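PUM-HD domain-containing protein (Caenorhabditis elegans, PDB 7CGF) probably binds the 3' untranslated regions of messenger RNAs through its Pumilio homology domain, captured here in complex with an RNA element. Local coordinates at residues 223-228 with 258-263; 248-253 with 283-288. The protein carries 2 engineered substitutions. One frame throughout, in Å; residues are numbered along the deposited sequence.

Overall arrangement
The two contacts lie at different levels of the all-helical Pumilio solenoid. Contact 1, between segments in the predicted repeats 216-251 and 252-287, lies where the short helices 221-225 and 257-261 end, its nearest atom about 4 Å from the bound RNA; contact 2 pairs the long helices 243-255, which runs across that predicted boundary, and 279-290, about 12 Å from the RNA at its nearest atom. Their centres are 14 Å apart, and F260 of contact 1 packs on V253 of contact 2. Each is partly buried. Contact 1 sets the N226 amide against the H263 side chain without a hydrogen bond between them, beside one apolar touch, whereas contact 2 is mostly aliphatic and thioether packing.

Contact 1 of 2, residues 223-228 with 258-263; sequences EIANNQ and FEFATH
The backbones approach at the ends of two short helices, where N226, the first residue past helical geometry, and H263, which follows T262, the first on its side, have CA atoms 7.0 Å apart. The main touch is van der Waals contact made by the N226 amide: OD1 lies 3.5 Å from H263 CB, while ND2 comes obliquely to the imidazole, 4.0 Å from H263 CD2. With N226 CG anti to the backbone N (chi1 -165°), the amide extends across the gap, and its plane stands 81° from that of the ring. The hydrogen bond of N226 OD1 is with S266 N, so the side chain ties to the start of helix 266-276. This is the repeat-to-repeat stacking of a PUF solenoid, seen near its RNA-binding side. The imidazole is steadied within its own segment: H263 ND1 donates to E259 O at 2.7 Å, with the acceptor close to the ring plane and an N-H...O angle of 155°, which limits rotation of the ring. A225 CB meets the edge of the F260 ring at CE2, 4.0 Å away and near the ring plane. F260 also packs against F221 and D222, and on I270 of helix 266-276.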
loop_
_atom_site.group_PDB
_atom_site.type_symbol
_atom_site.label_atom_id
_atom_site.label_comp_id
_atom_site.label_asym_id
_atom_site.label_seq_id
_atom_site.Cartn_x
_atom_site.Cartn_y
_atom_site.Cartn_z
ATOM N N GLU A 223 -8.844 -17.406 -8.655
ATOM C CA GLU A 223 -9.114 -16.194 -9.424
ATOM C C GLU A 223 -8.297 -15.026 -8.901
ATOM O O GLU A 223 -7.747 -14.232 -9.681
ATOM C CB GLU A 223 -10.593 -15.837 -9.351
ATOM C CG GLU A 223 -11.563 -16.807 -9.943
ATOM C CD GLU A 223 -12.963 -16.423 -9.534
ATOM O OE1 GLU A 223 -13.466 -16.964 -8.508
ATOM O OE2 GLU A 223 -13.508 -15.514 -10.196
ATOM N N ILE A 224 -8.226 -14.889 -7.576
ATOM C CA ILE A 224 -7.490 -13.769 -6.999
ATOM C C ILE A 224 -5.992 -13.928 -7.246
ATOM O O ILE A 224 -5.289 -12.953 -7.559
ATOM C CB ILE A 224 -7.828 -13.647 -5.508
ATOM C CG1 ILE A 224 -9.322 -13.348 -5.329
ATOM C CG2 ILE A 224 -7.013 -12.500 -4.841
ATOM C CD1 ILE A 224 -9.760 -13.270 -3.861
ATOM N N ALA A 225 -5.487 -15.162 -7.145
ATOM C CA ALA A 225 -4.058 -15.414 -7.288
ATOM C C ALA A 225 -3.533 -15.076 -8.676
ATOM O O ALA A 225 -2.367 -14.689 -8.805
ATOM C CB ALA A 225 -3.745 -16.877 -6.972
ATOM N N ASN A 226 -4.353 -15.208 -9.726
ATOM C CA ASN A 226 -3.875 -14.823 -11.051
ATOM C C ASN A 226 -4.403 -13.467 -11.505
ATOM O O ASN A 226 -4.342 -13.154 -12.702
ATOM C CB ASN A 226 -4.204 -15.890 -12.096
ATOM C CG ASN A 226 -3.411 -15.685 -13.364
ATOM O OD1 ASN A 226 -2.220 -15.374 -13.306
ATOM N ND2 ASN A 226 -4.079 -15.767 -14.517
ATOM N N ASN A 227 -4.916 -12.648 -10.587
ATOM C CA ASN A 227 -5.334 -11.307 -10.954
ATOM C C ASN A 227 -4.163 -10.325 -10.865
ATOM O O ASN A 227 -3.241 -10.484 -10.055
ATOM C CB ASN A 227 -6.506 -10.875 -10.061
ATOM C CG ASN A 227 -6.968 -9.475 -10.362
ATOM O OD1 ASN A 227 -6.575 -8.533 -9.685
ATOM N ND2 ASN A 227 -7.799 -9.327 -11.402
ATOM N N GLN A 228 -4.186 -9.306 -11.745
ATOM C CA GLN A 228 -3.066 -8.375 -11.819
ATOM C C GLN A 228 -2.845 -7.647 -10.499
ATOM O O GLN A 228 -1.713 -7.258 -10.191
ATOM C CB GLN A 228 -3.292 -7.354 -12.947
ATOM C CG GLN A 228 -4.515 -6.509 -12.734
ATOM C CD GLN A 228 -4.723 -5.441 -13.798
ATOM O OE1 GLN A 228 -3.773 -4.829 -14.285
ATOM N NE2 GLN A 228 -5.982 -5.205 -14.143
ATOM N N PHE A 258 1.755 -26.749 -12.472
ATOM C CA PHE A 258 1.968 -26.288 -13.838
ATOM C C PHE A 258 1.034 -25.134 -14.186
ATOM O O PHE A 258 1.465 -24.138 -14.778
ATOM C CB PHE A 258 1.790 -27.439 -14.822
ATOM C CG PHE A 258 2.136 -27.064 -16.220
ATOM C CD1 PHE A 258 3.457 -26.905 -16.592
ATOM C CD2 PHE A 258 1.147 -26.828 -17.154
ATOM C CE1 PHE A 258 3.792 -26.540 -17.884
ATOM C CE2 PHE A 258 1.479 -26.461 -18.443
ATOM C CZ PHE A 258 2.801 -26.313 -18.802
ATOM N N GLU A 259 -0.239 -25.235 -13.805
ATOM C CA GLU A 259 -1.177 -24.166 -14.127
ATOM C C GLU A 259 -0.804 -22.866 -13.418
ATOM O O GLU A 259 -0.797 -21.801 -14.041
ATOM C CB GLU A 259 -2.601 -24.590 -13.774
ATOM C CG GLU A 259 -3.194 -25.584 -14.767
ATOM C CD GLU A 259 -3.077 -25.104 -16.206
ATOM O OE1 GLU A 259 -3.605 -24.010 -16.512
ATOM O OE2 GLU A 259 -2.441 -25.812 -17.023
ATOM N N PHE A 260 -0.455 -22.937 -12.128
ATOM C CA PHE A 260 -0.084 -21.714 -11.411
ATOM C C PHE A 260 1.183 -21.099 -11.983
ATOM O O PHE A 260 1.291 -19.871 -12.106
ATOM C CB PHE A 260 0.098 -21.995 -9.918
ATOM C CG PHE A 260 -1.166 -21.870 -9.122
ATOM C CD1 PHE A 260 -2.056 -22.930 -9.045
ATOM C CD2 PHE A 260 -1.443 -20.714 -8.420
ATOM C CE1 PHE A 260 -3.222 -22.824 -8.315
ATOM C CE2 PHE A 260 -2.604 -20.598 -7.680
ATOM C CZ PHE A 260 -3.505 -21.656 -7.639
ATOM N N ALA A 261 2.141 -21.938 -12.382
ATOM C CA ALA A 261 3.449 -21.434 -12.780
ATOM C C ALA A 261 3.450 -20.817 -14.174
ATOM O O ALA A 261 4.305 -19.972 -14.465
ATOM C CB ALA A 261 4.480 -22.565 -12.728
ATOM N N THR A 262 2.540 -21.237 -15.038
ATOM C CA THR A 262 2.567 -20.812 -16.430
ATOM C C THR A 262 1.616 -19.662 -16.711
ATOM O O THR A 262 1.412 -19.321 -17.878
ATOM C CB THR A 262 2.272 -21.990 -17.360
ATOM O OG1 THR A 262 0.971 -22.529 -17.103
ATOM C CG2 THR A 262 3.321 -23.078 -17.163
ATOM N N HIS A 263 1.022 -19.065 -15.680
ATOM C CA HIS A 263 0.195 -17.881 -15.858
ATOM C C HIS A 263 0.913 -16.673 -15.271
ATOM O O HIS A 263 1.714 -16.798 -14.333
ATOM C CB HIS A 263 -1.197 -18.072 -15.244
ATOM C CG HIS A 263 -2.071 -18.997 -16.037
ATOM N ND1 HIS A 263 -1.953 -20.369 -15.978
ATOM C CD2 HIS A 263 -3.049 -18.742 -16.940
ATOM C CE1 HIS A 263 -2.837 -20.921 -16.792
ATOM N NE2 HIS A 263 -3.510 -19.955 -17.392
#

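Contact 2 of 2, residues 248-253 with 283-288; sequences VIVTRV and SMIVGA
V250 and M284 meet between two helix segments that run almost exactly parallel, their axes 4° apart in direction and 9.4 Å apart at closest approach. The inner part of the contact centres on V250 CG1, which stands anti to the backbone N (chi1 167°) and points into the gap. It touches M284 SD at 4.0 Å and meets I285 CG1 at 4.2 Å. Helix 266-276 is packed by both segments, I285 lying on its C273 and L274 and I249 on C273, beneath helices 243-255 and 279-290 of the Pumilio solenoid. Toward the partly exposed side the packing rests on the one unbranched chain of M284. It bends at its last torsion (chi3 58°), which carries CE to the backbone of T251, 3.7 Å from T251 CA and 3.5 Å from T251 OG1. That hydroxyl has its hydrogen-bond partner in its own helix, M247 O, and only touches the methyl. The thioether thus spans both parts, SD on the valine branch and the terminal methyl on T251, and the two segments are joined by shape and van der Waals contact, without directional polar bonds between them.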
loop_
_atom_site.group_PDB
_atom_site.type_symbol
_atom_site.label_atom_id
_atom_site.label_comp_id
_atom_site.label_asym_id
_atom_site.label_seq_id
_atom_site.Cartn_x
_atom_site.Cartn_y
_atom_site.Cartn_z
ATOM N N VAL A 248 -2.415 -24.482 3.381
ATOM C CA VAL A 248 -3.489 -24.613 2.409
ATOM C C VAL A 248 -3.032 -24.081 1.056
ATOM O O VAL A 248 -3.290 -24.697 0.009
ATOM C CB VAL A 248 -4.756 -23.898 2.920
ATOM C CG1 VAL A 248 -5.780 -23.777 1.814
ATOM C CG2 VAL A 248 -5.351 -24.673 4.089
ATOM N N ILE A 249 -2.322 -22.947 1.061
ATOM C CA ILE A 249 -1.891 -22.334 -0.197
ATOM C C ILE A 249 -0.855 -23.211 -0.884
ATOM O O ILE A 249 -0.957 -23.499 -2.080
ATOM C CB ILE A 249 -1.367 -20.909 0.044
ATOM C CG1 ILE A 249 -2.542 -19.976 0.368
ATOM C CG2 ILE A 249 -0.629 -20.387 -1.186
ATOM C CD1 ILE A 249 -2.103 -18.604 0.839
ATOM N N VAL A 250 0.132 -23.696 -0.121
ATOM C CA VAL A 250 1.195 -24.498 -0.722
ATOM C C VAL A 250 0.646 -25.819 -1.226
ATOM O O VAL A 250 1.094 -26.335 -2.258
ATOM C CB VAL A 250 2.336 -24.699 0.291
ATOM C CG1 VAL A 250 3.308 -25.784 -0.183
ATOM C CG2 VAL A 250 3.046 -23.375 0.531
ATOM N N THR A 251 -0.315 -26.402 -0.501
ATOM C CA THR A 251 -0.944 -27.629 -0.981
ATOM C C THR A 251 -1.654 -27.381 -2.297
ATOM O O THR A 251 -1.532 -28.174 -3.238
ATOM C CB THR A 251 -1.926 -28.172 0.060
ATOM O OG1 THR A 251 -1.218 -28.506 1.256
ATOM C CG2 THR A 251 -2.651 -29.407 -0.447
ATOM N N ARG A 252 -2.392 -26.272 -2.389
ATOM C CA ARG A 252 -3.125 -25.981 -3.617
ATOM C C ARG A 252 -2.179 -25.695 -4.778
ATOM O O ARG A 252 -2.409 -26.163 -5.903
ATOM C CB ARG A 252 -4.075 -24.806 -3.398
ATOM C CG ARG A 252 -5.006 -24.591 -4.575
ATOM C CD ARG A 252 -6.249 -23.826 -4.180
ATOM N NE ARG A 252 -7.193 -23.793 -5.291
ATOM C CZ ARG A 252 -8.223 -24.620 -5.414
ATOM N NH1 ARG A 252 -8.456 -25.534 -4.477
ATOM N NH2 ARG A 252 -9.027 -24.527 -6.466
ATOM N N VAL A 253 -1.138 -24.896 -4.522
ATOM C CA VAL A 253 -0.138 -24.574 -5.537
ATOM C C VAL A 253 0.566 -25.835 -6.003
ATOM O O VAL A 253 0.762 -26.048 -7.206
ATOM C CB VAL A 253 0.854 -23.536 -4.980
ATOM C CG1 VAL A 253 2.085 -23.437 -5.858
ATOM C CG2 VAL A 253 0.170 -22.163 -4.850
ATOM N N SER A 283 9.617 -28.671 0.053
ATOM C CA SER A 283 9.617 -30.086 -0.315
ATOM C C SER A 283 8.375 -30.463 -1.122
ATOM O O SER A 283 8.456 -31.267 -2.057
ATOM C CB SER A 283 9.733 -30.937 0.963
ATOM O OG SER A 283 9.514 -32.315 0.728
ATOM N N MET A 284 7.211 -29.908 -0.768
ATOM C CA MET A 284 5.993 -30.214 -1.515
ATOM C C MET A 284 6.055 -29.672 -2.939
ATOM O O MET A 284 5.626 -30.349 -3.883
ATOM C CB MET A 284 4.781 -29.646 -0.786
ATOM C CG MET A 284 4.564 -30.310 0.555
ATOM S SD MET A 284 3.303 -29.455 1.480
ATOM C CE MET A 284 1.954 -29.614 0.308
ATOM N N ILE A 285 6.557 -28.444 -3.102
ATOM C CA ILE A 285 6.654 -27.837 -4.431
ATOM C C ILE A 285 7.693 -28.568 -5.273
ATOM O O ILE A 285 7.438 -28.912 -6.432
ATOM C CB ILE A 285 6.972 -26.335 -4.315
ATOM C CG1 ILE A 285 5.844 -25.610 -3.583
ATOM C CG2 ILE A 285 7.207 -25.714 -5.703
ATOM C CD1 ILE A 285 6.192 -24.172 -3.181
ATOM N N VAL A 286 8.869 -28.841 -4.693
ATOM C CA VAL A 286 9.903 -29.599 -5.408
ATOM C C VAL A 286 9.390 -30.979 -5.818
ATOM O O VAL A 286 9.610 -31.432 -6.951
ATOM C CB VAL A 286 11.179 -29.702 -4.554
ATOM C CG1 VAL A 286 12.172 -30.662 -5.200
ATOM C CG2 VAL A 286 11.818 -28.333 -4.387
ATOM N N GLY A 287 8.696 -31.672 -4.914
ATOM C CA GLY A 287 8.189 -32.993 -5.249
ATOM C C GLY A 287 7.175 -32.960 -6.375
ATOM O O GLY A 287 7.163 -33.838 -7.240
ATOM N N ALA A 288 6.313 -31.941 -6.382
ATOM C CA ALA A 288 5.369 -31.779 -7.480
ATOM C C ALA A 288 6.100 -31.538 -8.787
ATOM O O ALA A 288 5.715 -32.072 -9.838
ATOM C CB ALA A 288 4.419 -30.613 -7.187
#